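Local coordinates for bromo domain-containing protein (Trypanosoma brucei brucei, PDB 5K29) that is of unknown function but carries a bromodomain, a four-helix module that in related proteins recognises acetylated lysines and so probably reads acetyl-lysine marks, at residues C50-L56 with M84-C88. Sequence-based numbering, arbitrary orientation. Where two conformers were deposited one is given.
Sequences CPNRCDL and MVNNC
The pyrrolidine ring of Pro51 meets helix 75-92 with one face and one edge: the Cys88 sulfur lies over the face, approaching CD, while CB and CG, at the edge, both meet the Met84 methyl. Met84 CE reaches Pro51 CB at 3.3 Å, tighter than usual for two carbons; Val85 CG2 lies 3.9 Å from Pro51 CG. The peptide bond preceding Pro51 is cis. The Met84 chain crosses the ring at about a right angle, and its chi3 is nearly eclipsed (12°), so the methyl position, tight contact included, is either strained or doubtful. The same methyl looks toward Leu56 CD2, while Met84 SD rests 4.0 Å from Asp55 CB.

Beside this apolar patch the link becomes covalent. Cys50 SG and Cys88 SG are joined at 2.0 Å, with a disulfide torsion of -87°, close to the relaxed value for such a bridge. Cys50 holds its sulfur anti to its own nitrogen (chi1 -168°), directed at the helix.

No hydrogen bond crosses between 50-56 and 84-88; the polar groups serve the start of helix 53-64 instead. Asn52 and Asp55 form a capping box: Asp55 N donates to Asn52 OD1 (2.9 Å), nearly in line with the carbonyl, and Asn52 N donates to Asp55 OD2 (3.2 Å) on the anti side of the carboxylate.

The bridge and Pro51 thus join the end of the ZA loop, leading into helix 53-64 (αA), to helix 75-92 (αB) of the bromodomain bundle. Helix 97-122 (αC) packs against both partners, Phe105 touching Pro51 and Leu56, Glu106 meeting Val85 and Ala102 meeting Cys88.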
ATOM      1  N   CYS A  50      -0.046 -11.475  -7.288  1.00 77.53           N
ATOM      2  CA  CYS A  50      -1.153 -10.968  -6.497  1.00 73.64           C
ATOM      3  C   CYS A  50      -0.590 -10.358  -5.203  1.00 72.43           C
ATOM      4  O   CYS A  50       0.089 -11.073  -4.473  1.00 72.95           O
ATOM      5  CB  CYS A  50      -2.164 -12.081  -6.220  1.00 74.73           C
ATOM      6  SG  CYS A  50      -3.745 -11.508  -5.539  1.00 76.50           S
ATOM      7  N   PRO A  51      -0.775  -9.043  -4.912  1.00 64.23           N
ATOM      8  CA  PRO A  51      -1.548  -8.034  -5.656  1.00 62.45           C
ATOM      9  C   PRO A  51      -0.836  -7.654  -6.952  1.00 65.48           C
ATOM     10  O   PRO A  51       0.379  -7.514  -6.965  1.00 65.02           O
ATOM     11  CB  PRO A  51      -1.599  -6.851  -4.687  1.00 62.42           C
ATOM     12  CG  PRO A  51      -1.284  -7.451  -3.317  1.00 67.19           C
ATOM     13  CD  PRO A  51      -0.251  -8.465  -3.664  1.00 65.02           C
ATOM     14  N   ASN A  52      -1.597  -7.550  -8.038  1.00 62.27           N
ATOM     15  CA  ASN A  52      -1.080  -7.212  -9.368  1.00 63.68           C
ATOM     16  C   ASN A  52      -1.015  -5.705  -9.535  1.00 65.79           C
ATOM     17  O   ASN A  52      -1.434  -4.966  -8.644  1.00 61.82           O
ATOM     18  CB  ASN A  52      -1.964  -7.840 -10.446  1.00 61.91           C
ATOM     19  CG  ASN A  52      -3.450  -7.568 -10.294  1.00 88.85           C
ATOM     20  OD1 ASN A  52      -3.906  -6.432 -10.080  1.00 79.30           O
ATOM     21  ND2 ASN A  52      -4.244  -8.614 -10.436  1.00 85.77           N
ATOM     22  N   ARG A  53      -0.502  -5.265 -10.690  1.00 64.55           N
ATOM     23  CA  ARG A  53      -0.344  -3.882 -11.120  1.00 65.01           C
ATOM     24  C   ARG A  53      -1.685  -3.129 -11.132  1.00 69.80           C
ATOM     25  O   ARG A  53      -1.699  -1.938 -10.813  1.00 68.69           O
ATOM     26  CB  ARG A  53       0.256  -3.871 -12.559  1.00 67.35           C
ATOM     27  CG  ARG A  53       0.605  -2.488 -13.037  1.00 70.98           C
ATOM     28  CD  ARG A  53       1.505  -2.529 -14.209  1.00 77.67           C
ATOM     29  NE  ARG A  53       0.817  -3.047 -15.390  1.00 76.97           N
ATOM     30  CZ  ARG A  53       1.265  -2.888 -16.619  1.00 78.37           C
ATOM     31  NH1 ARG A  53       0.598  -3.395 -17.640  1.00 74.07           N
ATOM     32  NH2 ARG A  53       2.375  -2.203 -16.842  1.00 68.81           N
ATOM     33  N   CYS A  54      -2.789  -3.786 -11.579  0.50 67.92           N
ATOM     34  CA  CYS A  54      -4.111  -3.150 -11.623  0.50 68.68           C
ATOM     35  C   CYS A  54      -4.630  -2.847 -10.200  0.50 67.59           C
ATOM     36  O   CYS A  54      -5.269  -1.814 -10.010  0.50 67.56           O
ATOM     37  CB  CYS A  54      -5.114  -3.952 -12.450  0.50 71.74           C
ATOM     38  SG  CYS A  54      -5.048  -3.619 -14.237  0.50 81.02           S
ATOM     39  N   ASP A  55      -4.297  -3.703  -9.204  1.00 60.53           N
ATOM     40  CA  ASP A  55      -4.633  -3.478  -7.762  1.00 58.00           C
ATOM     41  C   ASP A  55      -3.862  -2.260  -7.262  1.00 62.99           C
ATOM     42  O   ASP A  55      -4.442  -1.407  -6.606  1.00 64.35           O
ATOM     43  CB  ASP A  55      -4.260  -4.700  -6.896  1.00 56.62           C
ATOM     44  CG  ASP A  55      -5.170  -5.897  -7.145  1.00 72.06           C
ATOM     45  OD1 ASP A  55      -6.410  -5.687  -7.301  1.00 75.78           O
ATOM     46  OD2 ASP A  55      -4.649  -7.044  -7.200  1.00 75.06           O
ATOM     47  N   LEU A  56      -2.583  -2.137  -7.642  1.00 59.43           N
ATOM     48  CA  LEU A  56      -1.764  -0.997  -7.243  1.00 59.68           C
ATOM     49  C   LEU A  56      -2.130   0.293  -7.979  1.00 64.98           C
ATOM     50  O   LEU A  56      -1.969   1.377  -7.418  1.00 63.73           O
ATOM     51  CB  LEU A  56      -0.260  -1.310  -7.361  1.00 60.34           C
ATOM     52  CG  LEU A  56       0.280  -2.345  -6.365  1.00 63.18           C
ATOM     53  CD1 LEU A  56       1.713  -2.701  -6.696  1.00 63.23           C
ATOM     54  CD2 LEU A  56       0.154  -1.838  -4.878  1.00 63.92           C
ATOM     55  N   MET A  84      -6.191  -6.397   0.059  1.00 52.34           N
ATOM     56  CA  MET A  84      -5.821  -6.954  -1.263  1.00 52.49           C
ATOM     57  C   MET A  84      -5.091  -8.260  -1.000  1.00 55.64           C
ATOM     58  O   MET A  84      -5.348  -9.258  -1.654  1.00 58.09           O
ATOM     59  CB  MET A  84      -4.821  -6.040  -1.998  1.00 55.57           C
ATOM     60  CG  MET A  84      -5.402  -4.787  -2.635  1.00 61.73           C
ATOM     61  SD  MET A  84      -4.185  -3.451  -3.095  1.00 67.06           S
ATOM     62  CE  MET A  84      -2.698  -4.227  -2.942  1.00 62.23           C
ATOM     63  N   VAL A  85      -4.182  -8.259  -0.018  1.00 48.71           N
ATOM     64  CA  VAL A  85      -3.408  -9.451   0.324  1.00 48.96           C
ATOM     65  C   VAL A  85      -4.308 -10.586   0.850  1.00 51.82           C
ATOM     66  O   VAL A  85      -4.137 -11.720   0.413  1.00 53.62           O
ATOM     67  CB  VAL A  85      -2.242  -9.107   1.264  1.00 51.91           C
ATOM     68  CG1 VAL A  85      -1.634 -10.370   1.875  1.00 52.40           C
ATOM     69  CG2 VAL A  85      -1.184  -8.297   0.494  1.00 52.28           C
ATOM     70  N   ASN A  86      -5.279 -10.279   1.724  1.00 45.78           N
ATOM     71  CA  ASN A  86      -6.252 -11.280   2.242  1.00 47.50           C
ATOM     72  C   ASN A  86      -7.090 -11.868   1.082  1.00 55.25           C
ATOM     73  O   ASN A  86      -7.406 -13.059   1.067  1.00 53.93           O
ATOM     74  CB  ASN A  86      -7.193 -10.628   3.256  1.00 48.30           C
ATOM     75  CG  ASN A  86      -6.581 -10.189   4.567  1.00 60.57           C
ATOM     76  OD1 ASN A  86      -5.579 -10.728   5.044  1.00 56.31           O
ATOM     77  ND2 ASN A  86      -7.206  -9.199   5.208  1.00 54.81           N
ATOM     78  N   ASN A  87      -7.371 -11.031   0.060  1.00 55.77           N
ATOM     79  CA  ASN A  87      -8.091 -11.450  -1.140  1.00 58.33           C
ATOM     80  C   ASN A  87      -7.242 -12.420  -1.980  1.00 62.06           C
ATOM     81  O   ASN A  87      -7.778 -13.427  -2.443  1.00 60.73           O
ATOM     82  CB  ASN A  87      -8.540 -10.247  -1.968  1.00 58.62           C
ATOM     83  CG  ASN A  87      -9.630 -10.609  -2.936  1.00 73.66           C
ATOM     84  OD1 ASN A  87     -10.711 -11.052  -2.550  1.00 70.39           O
ATOM     85  ND2 ASN A  87      -9.353 -10.463  -4.217  1.00 63.43           N
ATOM     86  N   CYS A  88      -5.904 -12.146  -2.092  1.00 59.39           N
ATOM     87  CA  CYS A  88      -4.924 -12.989  -2.798  1.00 60.82           C
ATOM     88  C   CYS A  88      -4.908 -14.356  -2.122  1.00 61.50           C
ATOM     89  O   CYS A  88      -4.990 -15.379  -2.788  1.00 60.31           O
ATOM     90  CB  CYS A  88      -3.527 -12.365  -2.765  1.00 61.76           C
ATOM     91  SG  CYS A  88      -3.366 -10.801  -3.675  1.00 65.84           S
TER